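Local coordinates for bacteriocin (PDB 4FZL), which probably kills rival bacteria by degrading lipid II, the peptidoglycan precursor, as a calcium-binding bacteriocin of the colicin M family, at residues Q3-T8 with Q74-N79; L121-R126 with F150-G155; V173-K178 with T185-I190; D195-N200 with T222-E227. All coordinates share one frame; numbering follows the deposited sequence.

Overall arrangement
Following the chain from its N terminus, the four contacts come strictly in series, each closing before the next opens, so none nests or crosses. Contact 1 brings the start of the chain, at helix 5-12, back to the loop after helix 59-70, closing a span that is mostly helical. Contact 2 lays the loop after helix 116-119 on strand 142-153. Contact 3 pairs the two strands of a hairpin, and contact 4 uses the end of its second strand, 184-197, to reach strand 224-227 beside the calcium ion. Contacts 2 and 3 touch through Val123 CB and Ile190 CD1 (3.6 Å), whereas contact 1 lies about 55 Å from contact 3, centre to centre.

Contact 1 of 4, residues Q3-T8 with Q74-N79; sequences QNPVAT and QQINEN
Gln74 and Gln3 meet at one end of this contact, and Ile76 meets Pro5 and Val6 at the other; Gln74, Ile76 and Gln3 bury the most surface. Both glutamine chains leave the backbone with CG anti to the carbonyl carbon and bend at chi2. Their terminal amides stand almost perpendicular, with planes 84° apart, and Gln3 NE2 stays 3.6 Å from Gln74 OE1, a polar approach without a hydrogen bond. The backbones are linked through a water instead, which donates to Gln3 O at 2.6 Å and to Gln74 O at 2.9 Å.

Ile76 supplies the apolar half. With chi1 at 60°, CG1 lies between the backbone N and the carbonyl carbon and CG2 lies anti to the carbonyl carbon; Ile76 CG2 is the branch that meets the proline, 3.6 Å from Pro5 CD, and the two side chains cross at about a right angle. Val6 CG2 comes within 4.0 Å of Ile76 CB.

Between these halves, Asn4 is the N-cap of helix 5-12: its OD1 accepts from Ala7 N at 3.0 Å, with a nearly straight N-H...O angle of 167°. Its ND2 bonds to Ser73 O, just before residues 74-79, which ties the cap to the neighbouring loop. The chemistry implies that the first helix is held against residues 74-79 themselves by a bridging water and small hydrocarbon contacts, with no direct hydrogen bond and no salt bridge between the two segments.

Contact 2 of 4, residues L121-R126 with F150-G155; sequences LNVDIR and FAYDVG. With EDO (1,2-ethanediol), chain K; EDO (1,2-ethanediol), chain H.
On the sheet face carrying alternate side chains of strand 142-153, the loop that follows helix 116-119 lies over Tyr152 and Phe150, with Val123 and Leu121 as its touching residues. Val123 CG2 makes a CH-pi contact with the Tyr152 ring: it sits 4.2 Å from the ring centroid and 25° off the normal, over the face but displaced toward the rim, and CZ is its nearest ring atom at 3.8 Å. Val123 CG1 meets Phe150 tip to tip, 4.1 Å from Phe150 CZ. Leu121 slides past the tyrosine in the opposite direction and places CD2 3.7 Å from Tyr152 CE2, an oblique approach.

Tyr152 leaves the strand toward the loop, with CG anti to its backbone N (chi1 -163°). The hydroxyl has a hydrogen bond with Asp157 OD1, which also bonds to Asn122 N, joining the two sides through one carboxylate. A water near the ring plane adds a second link, donating to Tyr152 OH at 2.8 Å and accepting from Asp124 N at 3.0 Å. Against the ring face opposite Val123 lies an ethanediol, probably from the crystallisation liquor, with its C2 3.5 Å from Tyr152 CD1. The arrangement is that of a connecting loop covering one face of a beta sheet, with Phe150 and Tyr152, two residues apart on the strand, both directed toward it.

Contact 3 of 4, residues V173-K178 with T185-I190; sequences VGTIDK and TFSGEI
Six backbone hydrogen bonds join residues 173-178 to 185-190, two each for the pairs Val173-Glu189, Thr175-Ser187 and Asp177-Thr185. The two shortest are Asp177 N to Thr185 O and Glu189 N to Val173 O, both 2.8 Å. They define a regular antiparallel beta hairpin, its local axes 4.7 Å apart and at 180°. A water extends the polar ladder on the face of Thr175 and Ser187: it lies 2.8 Å from Thr175 OG1 and donates to Ser187 O at 3.0 Å. Asp177, on that same face, is a magnesium ligand seen for this protein, although no magnesium is bound here.

On the other face the non-hydrogen-bonded pair Gly174-Gly188 brings CA within 4.0 Å of CA, with no side chain from either glycine. Phe186 CG is anti to the backbone N (chi1 169°); farther out, ring atoms CE1 and CZ come close to Gly174 and to Val173 O, obliquely to the ring. Leu146 of strand 142-153 and Leu172 also touch the Phe186 side chain. Phe186 CE1 lies 3.7 Å from Gly174 CA, while Ile176 CG1 approaches the ring edge, close to its plane, 3.8 Å from Phe186 CD1.

Contact 4 of 4, residues D195-N200 with T222-E227; sequences DVYDAN and TSYSIE. With CA (calcium ion), chain C.
Tyr197 and Tyr224 reach each other through different first torsions: Tyr197 CG is anti to its backbone N (chi1 -174°), whereas Tyr224 CG lies between the backbone N and the carbonyl carbon (chi1 62°). The two side chains run side by side, pointing the same way. Their ring planes are 21° apart. The rings are slid so far that they barely overlap, their centroids 4.7 Å apart. In place of full stacking, Tyr224 OH lies above the centre of the Tyr197 ring, and Tyr197 CB sits over the Tyr224 face, 3.8 Å from its centroid in a CH-pi contact. Packing is tight where Tyr197 CD2 meets Tyr224 CE2 at 3.2 Å. Beyond the pair, Tyr224 OH is hydrogen-bonded to Ala100 O, and the Tyr197 ring also meets that of His204.

The backbones form an antiparallel ladder between the end of strand 184-197 and strand 224-227, within the mixed sheet of the colicin M family domain. Tyr197 N donates to Tyr224 O at 2.7 Å, and Asp195 exchanges two bonds with Ile226. Past the strand end Ser223 OG takes over, accepting from Ala199 N at 3.0 Å.

Asp195 projects from the same sheet face as the tyrosines and Ile226. Its carboxylate grips the calcium ion with both oxygens, Asp195 OD1 at 2.4 Å and Asp195 OD2 at 2.5 Å. Two waters also coordinate the metal, and the backbone carbonyls of Leu165 and Asn167 are among the four ligand atoms that come from elsewhere in the structure. Ile226, packed on Leu165 of helix 159-165, extends its CD1 toward Tyr197 CD1.

Contact 1 of 4, residues Q3-T8 with Q74-N79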
loop_
_atom_site.group_PDB
_atom_site.type_symbol
_atom_site.label_atom_id
_atom_site.label_comp_id
_atom_site.label_asym_id
_atom_site.label_seq_id
_atom_site.Cartn_x
_atom_site.Cartn_y
_atom_site.Cartn_z
ATOM N N GLN A 3 -19.394 15.847 -19.512
ATOM C CA GLN A 3 -19.569 15.642 -20.955
ATOM C C GLN A 3 -19.839 14.201 -21.258
ATOM O O GLN A 3 -20.086 13.843 -22.437
ATOM C CB GLN A 3 -18.376 16.245 -21.769
ATOM C CG GLN A 3 -18.341 17.779 -21.631
ATOM C CD GLN A 3 -19.411 18.468 -22.452
ATOM O OE1 GLN A 3 -20.296 19.129 -21.918
ATOM N NE2 GLN A 3 -19.345 18.272 -23.778
ATOM N N ASN A 4 -19.816 13.387 -20.179
ATOM C CA ASN A 4 -20.159 12.015 -20.321
ATOM C C ASN A 4 -20.671 11.372 -19.001
ATOM O O ASN A 4 -20.463 11.880 -17.876
ATOM C CB ASN A 4 -18.964 11.241 -20.939
ATOM C CG ASN A 4 -17.920 10.963 -19.960
ATOM O OD1 ASN A 4 -18.146 10.171 -19.074
ATOM N ND2 ASN A 4 -16.747 11.508 -20.163
ATOM N N PRO A 5 -21.350 10.233 -19.165
ATOM C CA PRO A 5 -22.058 9.571 -18.096
ATOM C C PRO A 5 -21.154 8.790 -17.205
ATOM O O PRO A 5 -21.611 8.567 -16.076
ATOM C CB PRO A 5 -23.047 8.639 -18.833
ATOM C CG PRO A 5 -22.421 8.446 -20.174
ATOM C CD PRO A 5 -21.810 9.770 -20.475
ATOM N N VAL A 6 -19.960 8.391 -17.665
ATOM C CA VAL A 6 -18.998 7.730 -16.798
ATOM C C VAL A 6 -18.519 8.686 -15.738
ATOM O O VAL A 6 -18.530 8.318 -14.512
ATOM C CB VAL A 6 -17.810 7.110 -17.572
ATOM C CG1 VAL A 6 -16.731 6.449 -16.674
ATOM C CG2 VAL A 6 -18.319 6.086 -18.628
ATOM N N ALA A 7 -18.148 9.908 -16.135
ATOM C CA ALA A 7 -17.723 10.897 -15.144
ATOM C C ALA A 7 -18.881 11.242 -14.169
ATOM O O ALA A 7 -18.663 11.486 -12.947
ATOM C CB ALA A 7 -17.200 12.180 -15.813
ATOM N N THR A 8 -20.122 11.366 -14.690
ATOM C CA THR A 8 -21.268 11.612 -13.859
ATOM C C THR A 8 -21.439 10.617 -12.706
ATOM O O THR A 8 -21.617 11.018 -11.528
ATOM C CB THR A 8 -22.529 11.726 -14.722
ATOM O OG1 THR A 8 -22.364 12.803 -15.644
ATOM C CG2 THR A 8 -23.792 11.989 -13.857
ATOM N N GLN A 74 -16.089 13.621 -24.371
ATOM C CA GLN A 74 -17.397 13.061 -24.714
ATOM C C GLN A 74 -17.344 11.546 -24.860
ATOM O O GLN A 74 -18.437 10.918 -24.987
ATOM C CB GLN A 74 -17.950 13.665 -25.996
ATOM C CG GLN A 74 -18.398 15.103 -25.811
ATOM C CD GLN A 74 -19.819 15.409 -26.310
ATOM O OE1 GLN A 74 -20.053 16.502 -26.824
ATOM N NE2 GLN A 74 -20.772 14.460 -26.146
ATOM N N GLN A 75 -16.154 10.954 -24.834
ATOM C CA GLN A 75 -16.066 9.514 -24.967
ATOM C C GLN A 75 -16.395 8.795 -23.629
ATOM O O GLN A 75 -16.367 9.411 -22.553
ATOM C CB GLN A 75 -14.675 9.151 -25.382
ATOM C CG GLN A 75 -14.294 9.513 -26.902
ATOM C CD GLN A 75 -13.074 8.919 -27.447
ATOM O OE1 GLN A 75 -12.130 8.828 -26.742
ATOM N NE2 GLN A 75 -13.175 8.247 -28.590
ATOM N N ILE A 76 -16.744 7.511 -23.756
ATOM C CA ILE A 76 -17.146 6.686 -22.639
ATOM C C ILE A 76 -16.417 5.338 -22.550
ATOM O O ILE A 76 -16.761 4.498 -21.772
ATOM C CB ILE A 76 -18.671 6.455 -22.567
ATOM C CG1 ILE A 76 -19.166 5.753 -23.855
ATOM C CG2 ILE A 76 -19.458 7.781 -22.306
ATOM C CD1 ILE A 76 -20.616 5.249 -23.786
ATOM N N ASN A 77 -15.350 5.214 -23.314
ATOM C CA ASN A 77 -14.623 3.949 -23.311
ATOM C C ASN A 77 -13.660 3.810 -22.143
ATOM O O ASN A 77 -13.387 4.760 -21.424
ATOM C CB ASN A 77 -13.838 3.722 -24.623
ATOM C CG ASN A 77 -12.755 4.774 -24.812
ATOM O OD1 ASN A 77 -11.681 4.691 -24.233
ATOM N ND2 ASN A 77 -13.027 5.762 -25.680
ATOM N N GLU A 78 -13.105 2.622 -21.958
ATOM C CA GLU A 78 -12.245 2.359 -20.772
ATOM C C GLU A 78 -10.908 3.104 -20.725
ATOM O O GLU A 78 -10.286 3.178 -19.662
ATOM C CB GLU A 78 -11.987 0.855 -20.554
ATOM C CG GLU A 78 -11.208 0.263 -21.698
ATOM C CD GLU A 78 -11.261 -1.280 -21.714
ATOM O OE1 GLU A 78 -12.069 -1.896 -22.461
ATOM O OE2 GLU A 78 -10.521 -1.861 -20.927
ATOM N N ASN A 79 -10.495 3.676 -21.867
ATOM C CA ASN A 79 -9.274 4.455 -21.996
ATOM C C ASN A 79 -9.440 5.960 -21.831
ATOM O O ASN A 79 -8.488 6.690 -22.053
ATOM C CB ASN A 79 -8.580 4.113 -23.332
ATOM C CG ASN A 79 -8.222 2.692 -23.392
ATOM O OD1 ASN A 79 -8.457 1.996 -24.380
ATOM N ND2 ASN A 79 -7.716 2.212 -22.297
HETATM O O HOH W 1 -20.874 11.682 -23.656
#

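Contact 2 of 4, residues L121-R126 with F150-G155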
loop_
_atom_site.group_PDB
_atom_site.type_symbol
_atom_site.label_atom_id
_atom_site.label_comp_id
_atom_site.label_asym_id
_atom_site.label_seq_id
_atom_site.Cartn_x
_atom_site.Cartn_y
_atom_site.Cartn_z
ATOM N N LEU A 121 3.886 1.657 9.900
ATOM C CA LEU A 121 4.559 0.795 10.843
ATOM C C LEU A 121 4.591 1.524 12.225
ATOM O O LEU A 121 4.916 2.733 12.319
ATOM C CB LEU A 121 5.978 0.481 10.375
ATOM C CG LEU A 121 6.034 -0.390 9.132
ATOM C CD1 LEU A 121 7.444 -0.446 8.659
ATOM C CD2 LEU A 121 5.379 -1.743 9.314
ATOM N N ASN A 122 4.485 0.723 13.253
ATOM C CA ASN A 122 4.665 1.174 14.631
ATOM C C ASN A 122 5.332 0.016 15.408
ATOM O O ASN A 122 4.732 -0.639 16.234
ATOM C CB ASN A 122 3.329 1.694 15.181
ATOM C CG ASN A 122 3.476 2.332 16.531
ATOM O OD1 ASN A 122 4.541 2.879 16.902
ATOM N ND2 ASN A 122 2.355 2.387 17.252
ATOM N N VAL A 123 6.605 -0.222 15.080
ATOM C CA VAL A 123 7.245 -1.451 15.490
ATOM C C VAL A 123 7.659 -1.349 16.979
ATOM O O VAL A 123 8.357 -0.462 17.353
ATOM C CB VAL A 123 8.457 -1.772 14.620
ATOM C CG1 VAL A 123 9.208 -3.067 15.036
ATOM C CG2 VAL A 123 8.030 -1.862 13.135
ATOM N N ASP A 124 7.220 -2.317 17.778
ATOM C CA ASP A 124 7.574 -2.406 19.183
ATOM C C ASP A 124 8.651 -3.492 19.267
ATOM O O ASP A 124 8.340 -4.671 19.342
ATOM C CB ASP A 124 6.321 -2.785 19.994
ATOM C CG ASP A 124 6.621 -3.071 21.469
ATOM O OD1 ASP A 124 5.751 -3.697 22.158
ATOM O OD2 ASP A 124 7.700 -2.635 21.954
ATOM N N ILE A 125 9.928 -3.119 19.162
ATOM C CA ILE A 125 11.001 -4.107 19.132
ATOM C C ILE A 125 11.051 -5.002 20.374
ATOM O O ILE A 125 11.435 -6.154 20.286
ATOM C CB ILE A 125 12.369 -3.425 18.973
ATOM C CG1 ILE A 125 12.462 -2.792 17.571
ATOM C CG2 ILE A 125 13.485 -4.421 19.252
ATOM C CD1 ILE A 125 13.147 -1.424 17.540
ATOM N N ARG A 126 10.676 -4.457 21.535
ATOM C CA ARG A 126 10.719 -5.194 22.768
ATOM C C ARG A 126 9.743 -6.350 22.666
ATOM O O ARG A 126 9.972 -7.393 23.288
ATOM C CB ARG A 126 10.349 -4.313 23.967
ATOM C CG ARG A 126 11.243 -3.096 24.255
ATOM C CD ARG A 126 10.844 -2.365 25.539
ATOM N NE ARG A 126 10.888 -3.285 26.690
ATOM C CZ ARG A 126 11.997 -3.856 27.177
ATOM N NH1 ARG A 126 13.206 -3.607 26.661
ATOM N NH2 ARG A 126 11.900 -4.684 28.209
ATOM N N PHE A 150 14.150 -9.198 10.406
ATOM C CA PHE A 150 13.012 -9.938 10.975
ATOM C C PHE A 150 11.735 -9.829 10.133
ATOM O O PHE A 150 11.487 -8.765 9.536
ATOM C CB PHE A 150 12.740 -9.553 12.441
ATOM C CG PHE A 150 12.406 -8.109 12.637
ATOM C CD1 PHE A 150 11.100 -7.652 12.788
ATOM C CD2 PHE A 150 13.433 -7.199 12.686
ATOM C CE1 PHE A 150 10.857 -6.291 12.998
ATOM C CE2 PHE A 150 13.194 -5.849 12.878
ATOM C CZ PHE A 150 11.903 -5.388 13.017
ATOM N N ALA A 151 10.944 -10.908 10.124
ATOM C CA ALA A 151 9.650 -10.881 9.473
ATOM C C ALA A 151 8.704 -10.072 10.284
ATOM O O ALA A 151 8.749 -10.099 11.525
ATOM C CB ALA A 151 9.097 -12.305 9.284
ATOM N N TYR A 152 7.787 -9.405 9.597
ATOM C CA TYR A 152 6.826 -8.575 10.271
ATOM C C TYR A 152 5.486 -8.624 9.562
ATOM O O TYR A 152 5.394 -8.364 8.395
ATOM C CB TYR A 152 7.309 -7.130 10.304
ATOM C CG TYR A 152 6.611 -6.230 11.308
ATOM C CD1 TYR A 152 6.902 -6.310 12.679
ATOM C CD2 TYR A 152 5.665 -5.312 10.894
ATOM C CE1 TYR A 152 6.268 -5.478 13.581
ATOM C CE2 TYR A 152 5.047 -4.474 11.787
ATOM C CZ TYR A 152 5.343 -4.593 13.134
ATOM O OH TYR A 152 4.765 -3.776 14.050
ATOM N N ASP A 153 4.443 -8.887 10.345
ATOM C CA ASP A 153 3.070 -8.912 9.845
ATOM C C ASP A 153 2.561 -7.482 9.965
ATOM O O ASP A 153 2.240 -6.947 11.059
ATOM C CB ASP A 153 2.252 -9.895 10.661
ATOM C CG ASP A 153 0.815 -10.037 10.178
ATOM O OD1 ASP A 153 0.261 -9.087 9.590
ATOM O OD2 ASP A 153 0.271 -11.137 10.364
ATOM N N VAL A 154 2.437 -6.845 8.817
ATOM C CA VAL A 154 2.114 -5.480 8.756
ATOM C C VAL A 154 0.722 -5.201 9.375
ATOM O O VAL A 154 0.395 -4.112 9.817
ATOM C CB VAL A 154 2.178 -5.088 7.253
ATOM C CG1 VAL A 154 1.637 -3.781 7.097
ATOM C CG2 VAL A 154 3.595 -5.186 6.767
ATOM N N GLY A 155 -0.093 -6.266 9.382
ATOM C CA GLY A 155 -1.359 -6.201 10.029
ATOM C C GLY A 155 -1.305 -5.948 11.505
ATOM O O GLY A 155 -2.303 -5.508 12.035
HETATM C C1 EDO K . 4.961 -8.535 15.123
HETATM O O1 EDO K . 6.153 -9.300 15.302
HETATM C C2 EDO K . 4.502 -8.692 13.659
HETATM O O2 EDO K . 4.886 -9.874 13.049
HETATM C C1 EDO H . 6.670 0.680 20.716
HETATM O O1 EDO H . 5.237 0.606 20.587
HETATM C C2 EDO H . 7.130 1.591 19.595
HETATM O O2 EDO H . 5.907 2.321 19.285
HETATM O O HOH W 2 5.084 -4.133 16.828
#

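Contact 3 of 4, residues V173-K178 with T185-I190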
loop_
_atom_site.group_PDB
_atom_site.type_symbol
_atom_site.label_atom_id
_atom_site.label_comp_id
_atom_site.label_asym_id
_atom_site.label_seq_id
_atom_site.Cartn_x
_atom_site.Cartn_y
_atom_site.Cartn_z
ATOM N N VAL A 173 18.944 -1.595 12.342
ATOM C CA VAL A 173 20.369 -1.365 12.217
ATOM C C VAL A 173 20.726 -0.122 13.055
ATOM O O VAL A 173 20.064 0.937 12.972
ATOM C CB VAL A 173 20.802 -1.215 10.720
ATOM C CG1 VAL A 173 19.939 -0.199 9.964
ATOM C CG2 VAL A 173 22.259 -0.827 10.647
ATOM N N GLY A 174 21.750 -0.277 13.884
ATOM C CA GLY A 174 22.225 0.789 14.718
ATOM C C GLY A 174 23.221 0.317 15.734
ATOM O O GLY A 174 23.942 -0.672 15.544
ATOM N N THR A 175 23.299 1.090 16.818
ATOM C CA THR A 175 24.278 0.851 17.864
ATOM C C THR A 175 23.561 0.727 19.210
ATOM O O THR A 175 22.483 1.359 19.468
ATOM C CB THR A 175 25.373 1.973 17.860
ATOM O OG1 THR A 175 24.784 3.240 18.113
ATOM C CG2 THR A 175 26.155 2.040 16.495
ATOM N N ILE A 176 24.175 -0.063 20.069
ATOM C CA ILE A 176 23.711 -0.293 21.416
ATOM C C ILE A 176 24.769 0.236 22.356
ATOM O O ILE A 176 25.943 -0.061 22.180
ATOM C CB ILE A 176 23.550 -1.779 21.667
ATOM C CG1 ILE A 176 22.474 -2.349 20.767
ATOM C CG2 ILE A 176 23.295 -2.068 23.145
ATOM C CD1 ILE A 176 22.523 -3.832 20.695
ATOM N N ASP A 177 24.337 1.033 23.336
ATOM C CA ASP A 177 25.191 1.566 24.385
ATOM C C ASP A 177 24.730 0.830 25.618
ATOM O O ASP A 177 23.545 0.871 25.950
ATOM C CB ASP A 177 24.992 3.087 24.616
ATOM C CG ASP A 177 25.911 3.620 25.718
ATOM O OD1 ASP A 177 27.078 3.176 25.793
ATOM O OD2 ASP A 177 25.470 4.454 26.528
ATOM N N LYS A 178 25.659 0.166 26.296
ATOM C CA LYS A 178 25.332 -0.586 27.497
ATOM C C LYS A 178 26.265 -0.209 28.663
ATOM O O LYS A 178 27.442 0.058 28.440
ATOM C CB LYS A 178 25.455 -2.087 27.219
ATOM C CG LYS A 178 24.973 -2.948 28.375
ATOM C CD LYS A 178 25.119 -4.440 28.118
ATOM C CE LYS A 178 26.379 -4.749 27.336
ATOM N NZ LYS A 178 26.779 -6.201 27.348
ATOM N N THR A 185 20.711 1.157 25.828
ATOM C CA THR A 185 19.922 1.901 24.850
ATOM C C THR A 185 20.358 1.545 23.434
ATOM O O THR A 185 21.579 1.354 23.126
ATOM C CB THR A 185 20.030 3.415 25.048
ATOM O OG1 THR A 185 19.609 3.710 26.371
ATOM C CG2 THR A 185 19.105 4.186 24.060
ATOM N N PHE A 186 19.356 1.385 22.570
ATOM C CA PHE A 186 19.592 1.153 21.161
ATOM C C PHE A 186 19.136 2.409 20.448
ATOM O O PHE A 186 18.069 2.928 20.753
ATOM C CB PHE A 186 18.788 -0.052 20.649
ATOM C CG PHE A 186 18.794 -0.156 19.151
ATOM C CD1 PHE A 186 19.828 -0.833 18.485
ATOM C CD2 PHE A 186 17.857 0.545 18.415
ATOM C CE1 PHE A 186 19.895 -0.844 17.072
ATOM C CE2 PHE A 186 17.931 0.530 16.988
ATOM C CZ PHE A 186 18.903 -0.176 16.349
ATOM N N SER A 187 19.963 2.935 19.558
ATOM C CA SER A 187 19.567 4.018 18.650
ATOM C C SER A 187 19.910 3.584 17.241
ATOM O O SER A 187 21.008 3.097 16.961
ATOM C CB SER A 187 20.268 5.358 18.961
ATOM O OG SER A 187 21.643 5.363 18.554
ATOM N N GLY A 188 18.955 3.735 16.349
ATOM C CA GLY A 188 19.174 3.368 15.016
ATOM C C GLY A 188 18.008 3.566 14.151
ATOM O O GLY A 188 17.301 4.529 14.350
ATOM N N GLU A 189 17.805 2.654 13.201
ATOM C CA GLU A 189 16.779 2.833 12.156
ATOM C C GLU A 189 16.177 1.471 11.786
ATOM O O GLU A 189 16.848 0.436 11.879
ATOM C CB GLU A 189 17.452 3.362 10.852
ATOM C CG GLU A 189 18.012 4.766 10.883
ATOM C CD GLU A 189 18.666 5.135 9.550
ATOM O OE1 GLU A 189 19.255 4.246 8.902
ATOM O OE2 GLU A 189 18.560 6.328 9.158
ATOM N N ILE A 190 14.932 1.505 11.360
ATOM C CA ILE A 190 14.243 0.419 10.698
ATOM C C ILE A 190 14.251 0.733 9.191
ATOM O O ILE A 190 13.876 1.859 8.799
ATOM C CB ILE A 190 12.786 0.206 11.206
ATOM C CG1 ILE A 190 12.768 -0.363 12.609
ATOM C CG2 ILE A 190 11.937 -0.710 10.275
ATOM C CD1 ILE A 190 11.478 -0.174 13.339
HETATM O O HOH W 3 23.504 4.493 15.953
#

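Contact 4 of 4, residues D195-N200 with T222-E227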
loop_
_atom_site.group_PDB
_atom_site.type_symbol
_atom_site.label_atom_id
_atom_site.label_comp_id
_atom_site.label_asym_id
_atom_site.label_seq_id
_atom_site.Cartn_x
_atom_site.Cartn_y
_atom_site.Cartn_z
ATOM N N ASP A 195 9.323 -6.125 -1.533
ATOM C CA ASP A 195 8.257 -7.146 -1.357
ATOM C C ASP A 195 7.663 -7.499 -2.721
ATOM O O ASP A 195 7.333 -6.621 -3.514
ATOM C CB ASP A 195 7.225 -6.625 -0.421
ATOM C CG ASP A 195 6.357 -7.739 0.225
ATOM O OD1 ASP A 195 6.843 -8.618 1.011
ATOM O OD2 ASP A 195 5.126 -7.667 0.028
ATOM N N VAL A 196 7.518 -8.790 -2.986
ATOM C CA VAL A 196 6.918 -9.210 -4.236
ATOM C C VAL A 196 5.398 -9.185 -4.098
ATOM O O VAL A 196 4.836 -9.820 -3.156
ATOM C CB VAL A 196 7.380 -10.544 -4.638
ATOM C CG1 VAL A 196 6.577 -11.123 -5.838
ATOM C CG2 VAL A 196 8.882 -10.395 -4.909
ATOM N N TYR A 197 4.741 -8.463 -5.024
ATOM C CA TYR A 197 3.301 -8.444 -5.097
ATOM C C TYR A 197 2.838 -9.518 -6.104
ATOM O O TYR A 197 3.060 -9.383 -7.288
ATOM C CB TYR A 197 2.811 -7.068 -5.549
ATOM C CG TYR A 197 1.330 -6.911 -5.526
ATOM C CD1 TYR A 197 0.698 -6.493 -4.369
ATOM C CD2 TYR A 197 0.562 -7.205 -6.602
ATOM C CE1 TYR A 197 -0.656 -6.178 -4.303
ATOM C CE2 TYR A 197 -0.788 -7.050 -6.571
ATOM C CZ TYR A 197 -1.412 -6.504 -5.441
ATOM O OH TYR A 197 -2.743 -6.379 -5.440
ATOM N N ASP A 198 2.258 -10.587 -5.599
ATOM C CA ASP A 198 1.638 -11.613 -6.454
ATOM C C ASP A 198 0.260 -11.159 -6.889
ATOM O O ASP A 198 -0.649 -11.000 -6.049
ATOM C CB ASP A 198 1.539 -12.935 -5.692
ATOM C CG ASP A 198 1.035 -14.106 -6.567
ATOM O OD1 ASP A 198 1.195 -15.234 -6.085
ATOM O OD2 ASP A 198 0.464 -13.898 -7.683
ATOM N N ALA A 199 0.146 -10.808 -8.175
ATOM C CA ALA A 199 -1.043 -10.159 -8.743
ATOM C C ALA A 199 -2.105 -11.167 -9.224
ATOM O O ALA A 199 -3.169 -10.820 -9.729
ATOM C CB ALA A 199 -0.659 -9.214 -9.868
ATOM N N ASN A 200 -1.893 -12.443 -8.944
ATOM C CA ASN A 200 -2.944 -13.440 -9.241
ATOM C C ASN A 200 -4.117 -13.132 -8.329
ATOM O O ASN A 200 -3.939 -13.082 -7.114
ATOM C CB ASN A 200 -2.405 -14.863 -9.048
ATOM C CG ASN A 200 -3.418 -15.941 -9.452
ATOM O OD1 ASN A 200 -4.619 -15.780 -9.329
ATOM N ND2 ASN A 200 -2.913 -17.050 -9.932
ATOM N N THR A 222 0.207 -9.072 -14.099
ATOM C CA THR A 222 1.657 -9.318 -13.980
ATOM C C THR A 222 2.083 -8.915 -12.588
ATOM O O THR A 222 1.826 -7.795 -12.136
ATOM C CB THR A 222 2.467 -8.529 -15.023
ATOM O OG1 THR A 222 1.940 -8.861 -16.317
ATOM C CG2 THR A 222 3.976 -8.911 -14.970
ATOM N N SER A 223 2.703 -9.870 -11.898
ATOM C CA SER A 223 3.257 -9.631 -10.564
ATOM C C SER A 223 4.419 -8.640 -10.703
ATOM O O SER A 223 4.998 -8.458 -11.777
ATOM C CB SER A 223 3.710 -10.991 -9.960
ATOM O OG SER A 223 2.531 -11.805 -9.784
ATOM N N TYR A 224 4.815 -8.048 -9.598
ATOM C CA TYR A 224 5.796 -7.001 -9.614
ATOM C C TYR A 224 6.406 -6.803 -8.237
ATOM O O TYR A 224 5.899 -7.333 -7.229
ATOM C CB TYR A 224 5.134 -5.716 -10.142
ATOM C CG TYR A 224 3.972 -5.184 -9.290
ATOM C CD1 TYR A 224 4.215 -4.383 -8.178
ATOM C CD2 TYR A 224 2.642 -5.533 -9.560
ATOM C CE1 TYR A 224 3.134 -3.869 -7.482
ATOM C CE2 TYR A 224 1.573 -5.067 -8.782
ATOM C CZ TYR A 224 1.854 -4.224 -7.760
ATOM O OH TYR A 224 0.828 -3.746 -6.975
ATOM N N SER A 225 7.439 -5.972 -8.191
ATOM C CA SER A 225 8.207 -5.678 -6.976
ATOM C C SER A 225 7.653 -4.375 -6.405
ATOM O O SER A 225 7.484 -3.392 -7.107
ATOM C CB SER A 225 9.703 -5.617 -7.359
ATOM O OG SER A 225 10.473 -5.114 -6.275
ATOM N N ILE A 226 7.513 -4.353 -5.068
ATOM C CA ILE A 226 7.205 -3.182 -4.327
ATOM C C ILE A 226 8.497 -2.809 -3.571
ATOM O O ILE A 226 8.969 -3.535 -2.675
ATOM C CB ILE A 226 5.999 -3.348 -3.373
ATOM C CG1 ILE A 226 4.726 -3.673 -4.165
ATOM C CG2 ILE A 226 5.756 -2.073 -2.539
ATOM C CD1 ILE A 226 3.458 -3.681 -3.368
ATOM N N GLU A 227 9.031 -1.624 -3.901
ATOM C CA GLU A 227 10.195 -1.066 -3.221
ATOM C C GLU A 227 9.738 -0.285 -2.045
ATOM O O GLU A 227 8.752 0.452 -2.167
ATOM C CB GLU A 227 11.007 -0.199 -4.182
ATOM C CG GLU A 227 11.473 -0.979 -5.356
ATOM C CD GLU A 227 12.370 -0.260 -6.327
ATOM O OE1 GLU A 227 12.625 0.932 -6.167
ATOM O OE2 GLU A 227 12.870 -0.954 -7.216
HETATM CA CA CA C . 4.738 -9.679 1.402
HETATM O O HOH W 4 3.361 -9.730 -0.064
HETATM O O HOH W 5 3.246 -11.481 2.232
#